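Local structure of glycosyl transferase (5U02) at residues F33-F38 / L76-L81; F65-P70 / R89-D94; L85-A90 / E124-F129. The protein is a Staphylococcus aureus glycosyltransferase of the TarS family, modelled here as a helical linker region followed by two beta-rich C-terminal domains. All coordinates share one frame; numbering follows the deposited sequence.

Contact 1 (F33-F38 / L76-L81); sequences FLNRHF and LVMSKL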
loop_
_atom_site.group_PDB
_atom_site.type_symbol
_atom_site.label_atom_id
_atom_site.label_comp_id
_atom_site.label_asym_id
_atom_site.label_seq_id
_atom_site.Cartn_x
_atom_site.Cartn_y
_atom_site.Cartn_z
ATOM N N PHE A 33 13.444 -10.768 -40.116
ATOM C CA PHE A 33 14.561 -11.700 -40.069
ATOM C C PHE A 33 15.394 -11.516 -38.802
ATOM O O PHE A 33 15.765 -12.505 -38.160
ATOM C CB PHE A 33 15.410 -11.546 -41.336
ATOM C CG PHE A 33 16.791 -12.123 -41.222
ATOM C CD1 PHE A 33 16.981 -13.437 -40.834
ATOM C CD2 PHE A 33 17.902 -11.349 -41.523
ATOM C CE1 PHE A 33 18.251 -13.959 -40.729
ATOM C CE2 PHE A 33 19.177 -11.866 -41.424
ATOM C CZ PHE A 33 19.353 -13.173 -41.030
ATOM N N LEU A 34 15.692 -10.271 -38.406
ATOM C CA LEU A 34 16.526 -10.087 -37.222
ATOM C C LEU A 34 15.745 -9.886 -35.936
ATOM O O LEU A 34 16.356 -9.864 -34.862
ATOM C CB LEU A 34 17.507 -8.919 -37.366
ATOM C CG LEU A 34 18.422 -8.954 -38.586
ATOM C CD1 LEU A 34 17.802 -8.293 -39.807
ATOM C CD2 LEU A 34 19.807 -8.405 -38.285
ATOM N N ASN A 35 14.431 -9.722 -35.992
ATOM C CA ASN A 35 13.676 -9.865 -34.761
ATOM C C ASN A 35 13.807 -11.299 -34.266
ATOM O O ASN A 35 14.059 -11.551 -33.084
ATOM C CB ASN A 35 12.217 -9.466 -34.990
ATOM C CG ASN A 35 12.056 -7.982 -35.292
ATOM O OD1 ASN A 35 12.902 -7.162 -34.925
ATOM N ND2 ASN A 35 10.967 -7.633 -35.966
ATOM N N ARG A 36 13.719 -12.252 -35.192
ATOM C CA ARG A 36 13.718 -13.657 -34.808
ATOM C C ARG A 36 15.110 -14.137 -34.426
ATOM O O ARG A 36 15.276 -14.818 -33.405
ATOM C CB ARG A 36 13.172 -14.514 -35.947
ATOM C CG ARG A 36 11.699 -14.926 -35.861
ATOM C CD ARG A 36 11.598 -16.309 -36.465
ATOM N NE ARG A 36 11.993 -16.334 -37.857
ATOM C CZ ARG A 36 12.997 -17.059 -38.326
ATOM N NH1 ARG A 36 13.725 -17.774 -37.481
ATOM N NH2 ARG A 36 13.274 -17.040 -39.638
ATOM N N HIS A 37 16.105 -13.823 -35.262
ATOM C CA HIS A 37 17.470 -14.297 -35.058
ATOM C C HIS A 37 18.040 -13.819 -33.721
ATOM O O HIS A 37 18.705 -14.583 -33.013
ATOM C CB HIS A 37 18.326 -13.836 -36.242
ATOM C CG HIS A 37 19.802 -13.833 -35.979
ATOM N ND1 HIS A 37 20.607 -14.940 -36.152
ATOM C CD2 HIS A 37 20.621 -12.838 -35.572
ATOM C CE1 HIS A 37 21.859 -14.625 -35.862
ATOM N NE2 HIS A 37 21.892 -13.355 -35.503
ATOM N N PHE A 38 17.815 -12.545 -33.369
ATOM C CA PHE A 38 18.233 -12.047 -32.059
ATOM C C PHE A 38 17.384 -12.633 -30.935
ATOM O O PHE A 38 17.825 -12.645 -29.783
ATOM C CB PHE A 38 18.183 -10.498 -31.988
ATOM C CG PHE A 38 19.431 -9.774 -32.542
ATOM C CD1 PHE A 38 19.543 -9.453 -33.885
ATOM C CD2 PHE A 38 20.458 -9.367 -31.704
ATOM C CE1 PHE A 38 20.650 -8.803 -34.393
ATOM C CE2 PHE A 38 21.572 -8.711 -32.210
ATOM C CZ PHE A 38 21.661 -8.430 -33.559
ATOM N N LEU A 76 12.251 -0.209 -37.985
ATOM C CA LEU A 76 11.171 -1.187 -38.022
ATOM C C LEU A 76 11.438 -2.422 -37.168
ATOM O O LEU A 76 10.514 -3.215 -36.951
ATOM C CB LEU A 76 10.898 -1.631 -39.462
ATOM C CG LEU A 76 10.684 -0.538 -40.507
ATOM C CD1 LEU A 76 11.818 -0.507 -41.518
ATOM C CD2 LEU A 76 9.341 -0.706 -41.201
ATOM N N VAL A 77 12.665 -2.609 -36.682
ATOM C CA VAL A 77 12.962 -3.754 -35.829
ATOM C C VAL A 77 12.481 -3.473 -34.409
ATOM O O VAL A 77 12.197 -2.333 -34.034
ATOM C CB VAL A 77 14.464 -4.099 -35.860
ATOM C CG1 VAL A 77 14.918 -4.368 -37.288
ATOM C CG2 VAL A 77 15.287 -2.989 -35.230
ATOM N N MET A 78 12.373 -4.540 -33.615
ATOM C CA MET A 78 11.961 -4.417 -32.220
ATOM C C MET A 78 12.839 -3.412 -31.485
ATOM O O MET A 78 14.067 -3.442 -31.599
ATOM C CB MET A 78 12.024 -5.783 -31.534
ATOM C CG MET A 78 11.047 -6.797 -32.098
ATOM S SD MET A 78 11.337 -8.456 -31.456
ATOM C CE MET A 78 11.619 -8.106 -29.722
ATOM N N SER A 79 12.194 -2.527 -30.717
ATOM C CA SER A 79 12.862 -1.323 -30.226
ATOM C C SER A 79 14.083 -1.650 -29.372
ATOM O O SER A 79 15.090 -0.932 -29.422
ATOM C CB SER A 79 11.874 -0.462 -29.437
ATOM O OG SER A 79 11.241 -1.209 -28.412
ATOM N N LYS A 80 14.022 -2.725 -28.588
ATOM C CA LYS A 80 15.112 -3.014 -27.663
ATOM C C LYS A 80 16.370 -3.515 -28.362
ATOM O O LYS A 80 17.398 -3.680 -27.695
ATOM C CB LYS A 80 14.646 -4.021 -26.606
ATOM C CG LYS A 80 14.849 -5.486 -26.952
ATOM C CD LYS A 80 13.952 -6.371 -26.090
ATOM C CE LYS A 80 14.662 -7.645 -25.653
ATOM N NZ LYS A 80 15.577 -7.382 -24.503
ATOM N N LEU A 81 16.329 -3.737 -29.675
ATOM C CA LEU A 81 17.500 -4.191 -30.412
ATOM C C LEU A 81 18.320 -3.053 -31.006
ATOM O O LEU A 81 19.488 -3.271 -31.350
ATOM C CB LEU A 81 17.079 -5.148 -31.529
ATOM C CG LEU A 81 16.507 -6.479 -31.040
ATOM C CD1 LEU A 81 15.808 -7.216 -32.169
ATOM C CD2 LEU A 81 17.609 -7.330 -30.434
#
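A single straight hydrogen bond fixes the polar part of this contact between helix 23-40 and the loop before helix 82-89. The Asn35 side chain, its CG beside the backbone N (chi1 -67°), carries its amide across to the loop, where Met78 N donates to Asn35 OD1 at 3.0 Å with an N-H...O angle of 173°. The donor sits above the plane of the amide carbonyl, 35° out of it, so the bond is straight at the hydrogen but not along a lone pair.

Van der Waals packing frames this bond. Met78 crosses Asn35 obliquely, its CG 3.4 Å from Asn35 OD1 and its SD 3.8 Å from Asn35 CB; Val77, on the other side of the peptide whose N-H is used, brings CA and CB against the same oxygen.

The apolar part lies one helical turn on, where Leu81 points its two methyls at the helix. Leu81 CD2 meets Phe38 CB at 3.6 Å and the adjoining ring atoms obliquely, while Leu81 CD1 rests 3.8 Å from Leu34 O. Phe38 also packs on Ile66 and Leu85, linking the patch to helices 56-68 and 82-89.

One directional bond to a main-chain N-H, beside buried hydrocarbon and with Met78 on the exposed side, thus joins the 76-81 connection, whose residues 79-81 have helical backbone angles without the regular helix bonds, to helix 23-40 within the helical TarS linker region.

Contact 2 (F65-P70 / R89-D94); sequences FIQAVP and RAKDID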
loop_
_atom_site.group_PDB
_atom_site.type_symbol
_atom_site.label_atom_id
_atom_site.label_comp_id
_atom_site.label_asym_id
_atom_site.label_seq_id
_atom_site.Cartn_x
_atom_site.Cartn_y
_atom_site.Cartn_z
ATOM N N PHE A 65 28.614 -8.666 -40.080
ATOM C CA PHE A 65 27.274 -9.084 -40.479
ATOM C C PHE A 65 26.273 -7.945 -40.310
ATOM O O PHE A 65 25.523 -7.623 -41.240
ATOM C CB PHE A 65 26.865 -10.324 -39.678
ATOM C CG PHE A 65 25.376 -10.512 -39.537
ATOM C CD1 PHE A 65 24.799 -10.595 -38.280
ATOM C CD2 PHE A 65 24.557 -10.622 -40.650
ATOM C CE1 PHE A 65 23.436 -10.776 -38.135
ATOM C CE2 PHE A 65 23.191 -10.797 -40.510
ATOM C CZ PHE A 65 22.632 -10.875 -39.250
ATOM N N ILE A 66 26.251 -7.312 -39.134
ATOM C CA ILE A 66 25.349 -6.185 -38.919
ATOM C C ILE A 66 25.759 -4.975 -39.758
ATOM O O ILE A 66 24.930 -4.100 -40.030
ATOM C CB ILE A 66 25.278 -5.853 -37.413
ATOM C CG1 ILE A 66 24.748 -7.057 -36.630
ATOM C CG2 ILE A 66 24.371 -4.659 -37.139
ATOM C CD1 ILE A 66 23.327 -7.436 -36.975
ATOM N N GLN A 67 27.018 -4.908 -40.201
ATOM C CA GLN A 67 27.408 -3.851 -41.131
ATOM C C GLN A 67 26.684 -3.983 -42.465
ATOM O O GLN A 67 26.494 -2.986 -43.170
ATOM C CB GLN A 67 28.922 -3.867 -41.352
ATOM C CG GLN A 67 29.696 -2.917 -40.453
ATOM C CD GLN A 67 31.150 -3.318 -40.290
ATOM O OE1 GLN A 67 31.680 -4.109 -41.070
ATOM N NE2 GLN A 67 31.802 -2.770 -39.271
ATOM N N ALA A 68 26.270 -5.201 -42.825
ATOM C CA ALA A 68 25.653 -5.435 -44.125
ATOM C C ALA A 68 24.211 -4.952 -44.191
ATOM O O ALA A 68 23.720 -4.664 -45.287
ATOM C CB ALA A 68 25.710 -6.921 -44.475
ATOM N N VAL A 69 23.520 -4.865 -43.059
ATOM C CA VAL A 69 22.128 -4.423 -43.060
ATOM C C VAL A 69 22.101 -2.905 -42.926
ATOM O O VAL A 69 22.851 -2.338 -42.118
ATOM C CB VAL A 69 21.313 -5.108 -41.952
ATOM C CG1 VAL A 69 20.974 -6.529 -42.356
ATOM C CG2 VAL A 69 22.076 -5.112 -40.647
ATOM N N PRO A 70 21.269 -2.212 -43.700
ATOM C CA PRO A 70 21.302 -0.747 -43.693
ATOM C C PRO A 70 20.843 -0.172 -42.363
ATOM O O PRO A 70 20.041 -0.770 -41.643
ATOM C CB PRO A 70 20.334 -0.365 -44.820
ATOM C CG PRO A 70 20.187 -1.600 -45.651
ATOM C CD PRO A 70 20.319 -2.740 -44.693
ATOM N N ARG A 89 27.686 -2.786 -35.268
ATOM C CA ARG A 89 28.451 -2.117 -36.317
ATOM C C ARG A 89 29.699 -1.458 -35.747
ATOM O O ARG A 89 30.754 -1.447 -36.390
ATOM C CB ARG A 89 27.586 -1.078 -37.029
ATOM C CG ARG A 89 26.394 -1.641 -37.776
ATOM C CD ARG A 89 25.670 -0.542 -38.536
ATOM N NE ARG A 89 24.398 -1.001 -39.082
ATOM C CZ ARG A 89 23.249 -0.970 -38.416
ATOM N NH1 ARG A 89 22.134 -1.410 -38.987
ATOM N NH2 ARG A 89 23.212 -0.502 -37.176
ATOM N N ALA A 90 29.597 -0.907 -34.540
ATOM C CA ALA A 90 30.735 -0.284 -33.881
ATOM C C ALA A 90 31.668 -1.296 -33.230
ATOM O O ALA A 90 32.711 -0.892 -32.705
ATOM C CB ALA A 90 30.250 0.721 -32.833
ATOM N N LYS A 91 31.321 -2.581 -33.266
ATOM C CA LYS A 91 32.101 -3.658 -32.652
ATOM C C LYS A 91 32.583 -3.258 -31.260
ATOM O O LYS A 91 33.762 -3.341 -30.914
ATOM C CB LYS A 91 33.255 -4.079 -33.555
ATOM C CG LYS A 91 32.861 -4.143 -35.019
ATOM C CD LYS A 91 33.936 -4.796 -35.861
ATOM C CE LYS A 91 33.381 -5.219 -37.214
ATOM N NZ LYS A 91 34.030 -6.454 -37.735
ATOM N N ASP A 92 31.617 -2.821 -30.463
ATOM C CA ASP A 92 31.828 -2.269 -29.130
ATOM C C ASP A 92 31.163 -3.215 -28.138
ATOM O O ASP A 92 29.957 -3.121 -27.895
ATOM C CB ASP A 92 31.237 -0.864 -29.058
ATOM C CG ASP A 92 31.571 -0.146 -27.773
ATOM O OD1 ASP A 92 31.996 -0.800 -26.797
ATOM O OD2 ASP A 92 31.393 1.087 -27.744
ATOM N N ILE A 93 31.949 -4.127 -27.560
ATOM C CA ILE A 93 31.378 -5.160 -26.702
ATOM C C ILE A 93 31.440 -4.808 -25.222
ATOM O O ILE A 93 30.766 -5.466 -24.413
ATOM C CB ILE A 93 32.041 -6.531 -26.954
ATOM C CG1 ILE A 93 31.054 -7.643 -26.612
ATOM C CG2 ILE A 93 33.318 -6.666 -26.136
ATOM C CD1 ILE A 93 31.588 -8.997 -26.827
ATOM N N ASP A 94 32.216 -3.793 -24.835
ATOM C CA ASP A 94 32.051 -3.240 -23.493
ATOM C C ASP A 94 30.660 -2.643 -23.336
ATOM O O ASP A 94 30.018 -2.801 -22.292
ATOM C CB ASP A 94 33.121 -2.183 -23.202
ATOM C CG ASP A 94 32.897 -1.472 -21.868
ATOM O OD1 ASP A 94 32.186 -0.442 -21.845
ATOM O OD2 ASP A 94 33.428 -1.960 -20.847
#
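The guanidinium of Arg89 has the methyl Ile66 CG2 over the centre of one face, 4.0 Å above the plane, and the carbonyl oxygen Val69 O at its edge, close to the plane. At that edge Arg89 NH1 donates to Val69 O at 3.3 Å, a weak but fairly straight hydrogen bond (163°). Pro70 O approaches the same nitrogen obliquely, at 3.4 Å from Arg89 NH1, and Ile66 O lies 3.3 Å from Arg89 NE. The other end of the group has the stronger partner: Arg89 NH2 makes a salt bridge to Asp74, which would offset its charge, and together these contacts should restrain the group's rotation.

An extended chain from CG to NE takes the arginine there. Lying across Ile66 at about a right angle, it brings Arg89 CG to 3.7 Å from Ile66 CG2, so one residue packs against both the aliphatic stem and the flat head.

A second, looser link runs in the reverse sense. Gln67 NE2 donates weakly to Arg89 O at 3.3 Å, with the angle at the hydrogen bent to 149°. Lys91 crosses the Gln67 side chain nearly at right angles and passes its CE beside Gln67 NE2, while its NZ goes on to Asn60 O.

Two chain turns therefore meet here, the exit of helix 56-68 and the end of helix 82-89. The latter closes in a Schellman motif, with Lys91 at positive phi (44°), and Asp92 follows at once as N-cap of helix 93-105, its OD1 accepting from Asn95 N. The result is a helix-to-helix connection of the helical linker region, a Schellman C-cap followed directly by an N-cap, set against the C-terminal end of helix 56-68.

Contact 3 (L85-A90 / E124-F129); sequences LHYARA and EGEPYF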
loop_
_atom_site.group_PDB
_atom_site.type_symbol
_atom_site.label_atom_id
_atom_site.label_comp_id
_atom_site.label_asym_id
_atom_site.label_seq_id
_atom_site.Cartn_x
_atom_site.Cartn_y
_atom_site.Cartn_z
ATOM N N LEU A 85 22.210 -3.399 -32.332
ATOM C CA LEU A 85 22.598 -3.198 -33.725
ATOM C C LEU A 85 23.646 -2.102 -33.845
ATOM O O LEU A 85 24.582 -2.211 -34.645
ATOM C CB LEU A 85 21.377 -2.848 -34.585
ATOM C CG LEU A 85 20.258 -3.875 -34.741
ATOM C CD1 LEU A 85 19.072 -3.271 -35.490
ATOM C CD2 LEU A 85 20.786 -5.098 -35.463
ATOM N N HIS A 86 23.512 -1.042 -33.046
ATOM C CA HIS A 86 24.440 0.081 -33.126
ATOM C C HIS A 86 25.829 -0.315 -32.635
ATOM O O HIS A 86 26.829 -0.095 -33.329
ATOM C CB HIS A 86 23.875 1.262 -32.331
ATOM C CG HIS A 86 24.902 2.255 -31.886
ATOM N ND1 HIS A 86 25.646 2.092 -30.738
ATOM C CD2 HIS A 86 25.299 3.430 -32.428
ATOM C CE1 HIS A 86 26.463 3.121 -30.594
ATOM N NE2 HIS A 86 26.272 3.947 -31.606
ATOM N N TYR A 87 25.914 -0.916 -31.446
ATOM C CA TYR A 87 27.205 -1.375 -30.944
ATOM C C TYR A 87 27.742 -2.576 -31.710
ATOM O O TYR A 87 28.928 -2.895 -31.572
ATOM C CB TYR A 87 27.116 -1.712 -29.455
ATOM C CG TYR A 87 26.763 -0.528 -28.585
ATOM C CD1 TYR A 87 27.585 0.589 -28.529
ATOM C CD2 TYR A 87 25.614 -0.534 -27.809
ATOM C CE1 TYR A 87 27.261 1.672 -27.733
ATOM C CE2 TYR A 87 25.284 0.538 -27.014
ATOM C CZ TYR A 87 26.110 1.637 -26.978
ATOM O OH TYR A 87 25.770 2.699 -26.181
ATOM N N ALA A 88 26.907 -3.253 -32.504
ATOM C CA ALA A 88 27.415 -4.308 -33.376
ATOM C C ALA A 88 28.257 -3.721 -34.500
ATOM O O ALA A 88 29.419 -4.102 -34.679
ATOM C CB ALA A 88 26.261 -5.132 -33.944
ATOM N N ARG A 89 27.686 -2.786 -35.268
ATOM C CA ARG A 89 28.451 -2.117 -36.317
ATOM C C ARG A 89 29.699 -1.458 -35.747
ATOM O O ARG A 89 30.754 -1.447 -36.390
ATOM C CB ARG A 89 27.586 -1.078 -37.029
ATOM C CG ARG A 89 26.394 -1.641 -37.776
ATOM C CD ARG A 89 25.670 -0.542 -38.536
ATOM N NE ARG A 89 24.398 -1.001 -39.082
ATOM C CZ ARG A 89 23.249 -0.970 -38.416
ATOM N NH1 ARG A 89 22.134 -1.410 -38.987
ATOM N NH2 ARG A 89 23.212 -0.502 -37.176
ATOM N N ALA A 90 29.597 -0.907 -34.540
ATOM C CA ALA A 90 30.735 -0.284 -33.881
ATOM C C ALA A 90 31.668 -1.296 -33.230
ATOM O O ALA A 90 32.711 -0.892 -32.705
ATOM C CB ALA A 90 30.250 0.721 -32.833
ATOM N N GLU A 124 28.649 6.637 -19.848
ATOM C CA GLU A 124 28.913 8.069 -19.877
ATOM C C GLU A 124 29.449 8.488 -21.239
ATOM O O GLU A 124 30.387 7.882 -21.766
ATOM C CB GLU A 124 29.905 8.440 -18.775
ATOM C CG GLU A 124 30.088 9.936 -18.569
ATOM C CD GLU A 124 30.897 10.255 -17.327
ATOM O OE1 GLU A 124 31.973 9.647 -17.141
ATOM O OE2 GLU A 124 30.452 11.109 -16.530
ATOM N N GLY A 125 28.843 9.528 -21.814
ATOM C CA GLY A 125 29.252 10.050 -23.100
ATOM C C GLY A 125 28.586 9.411 -24.302
ATOM O O GLY A 125 28.687 9.958 -25.408
ATOM N N GLU A 126 27.913 8.279 -24.125
ATOM C CA GLU A 126 27.276 7.577 -25.225
ATOM C C GLU A 126 25.908 8.189 -25.527
ATOM O O GLU A 126 25.313 8.853 -24.672
ATOM C CB GLU A 126 27.144 6.097 -24.873
ATOM C CG GLU A 126 27.426 5.137 -26.017
ATOM C CD GLU A 126 28.895 5.016 -26.355
ATOM O OE1 GLU A 126 29.208 4.532 -27.464
ATOM O OE2 GLU A 126 29.738 5.396 -25.516
ATOM N N PRO A 127 25.395 8.007 -26.746
ATOM C CA PRO A 127 24.080 8.568 -27.085
ATOM C C PRO A 127 22.959 7.988 -26.234
ATOM O O PRO A 127 23.111 7.003 -25.509
ATOM C CB PRO A 127 23.901 8.188 -28.558
ATOM C CG PRO A 127 25.280 8.076 -29.079
ATOM C CD PRO A 127 26.104 7.532 -27.948
ATOM N N TYR A 128 21.801 8.633 -26.340
ATOM C CA TYR A 128 20.558 8.144 -25.760
ATOM C C TYR A 128 19.759 7.437 -26.848
ATOM O O TYR A 128 19.430 8.043 -27.874
ATOM C CB TYR A 128 19.733 9.291 -25.171
ATOM C CG TYR A 128 20.039 9.657 -23.734
ATOM C CD1 TYR A 128 21.121 10.469 -23.416
ATOM C CD2 TYR A 128 19.222 9.220 -22.697
ATOM C CE1 TYR A 128 21.392 10.821 -22.107
ATOM C CE2 TYR A 128 19.485 9.565 -21.386
ATOM C CZ TYR A 128 20.572 10.365 -21.096
ATOM O OH TYR A 128 20.840 10.714 -19.793
ATOM N N PHE A 129 19.456 6.161 -26.629
ATOM C CA PHE A 129 18.505 5.439 -27.462
ATOM C C PHE A 129 17.118 5.586 -26.849
ATOM O O PHE A 129 16.923 5.299 -25.663
ATOM C CB PHE A 129 18.891 3.965 -27.585
ATOM C CG PHE A 129 20.253 3.746 -28.181
ATOM C CD1 PHE A 129 21.377 3.692 -27.373
ATOM C CD2 PHE A 129 20.410 3.605 -29.551
ATOM C CE1 PHE A 129 22.632 3.496 -27.919
ATOM C CE2 PHE A 129 21.661 3.408 -30.101
ATOM C CZ PHE A 129 22.773 3.353 -29.284
HETATM O O HOH W 1 23.961 4.304 -24.372
#
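Phe129 drives its ring edge into the aromatic cluster it forms with His86 and Tyr87, at the seam between helix 82-89 and the small antiparallel sheet of strands 110-114, 117-121 and 129-132. Toward His86 the stack is edge-to-face, with centroids 5.0 Å apart and planes at 70°. Phe129 CZ comes to 3.5 Å from His86 ND1, over the imidazole face but toward its rim. Toward Tyr87 it is an offset edge-to-face pair, centroids 5.8 Å apart and planes at 66°. The phenylalanine edge is thus shared by two neighbouring helix residues.

Glu126 meets Tyr87 tip to tip. Its chain bends at chi2, which sets Glu126 CG at the edge of the phenol ring, only 3.0 Å from Tyr87 OH, a tight approach, and Glu126 OE1 3.5 Å from Tyr87 CE1. The carboxylate plane is turned well away from the ring plane, and no hydrogen bond crosses the contact. His86 NE2 lies 5.1 Å from Glu126 OE1, so some electrostatic influence is possible if the histidine is charged; Asp92, also close, may disfavour the charge of Glu126.

Further out, His86 CG is anti to the backbone N (chi1 158°), and His86 ND1 lies over one face of the Tyr87 ring, toward its rim. Asn95 and Val99 of helix 93-105 touch Tyr87 as well. On the loop side, Gln121 NE2 hydrogen-bonds to Glu126 O and Phe129 pairs through its backbone with Ile120. An ordered water in the plane of the Phe129 ring, at its edge, links Tyr87 OH (3.0 Å) to Pro127 O (3.0 Å), donating to the latter.

In the fold
All three contacts lie toward the helical end of the elongated chain, contact 1 mostly buried and contacts 2 and 3 only partly. Helix 82-89 is common to contacts 2 and 3, which share Arg89 and Ala90; contact 1 reaches it through Leu85, on which both Phe38 and Val77 pack. Ile66 joins the sites, touching Leu34 and Phe38 of contact 1 and Leu85 and Ala88 of contact 3. Chemistry follows place: buried hydrocarbon beside one hydrogen bond to a side-chain amide oxygen in contact 1, charged and amide groups on carbonyls at and just past helix ends in contact 2, and aromatic edges with a bridging water where helices meet the small sheet. Asp92 N probably hydrogen-bonds to Tyr87 O, joining contacts 2 and 3.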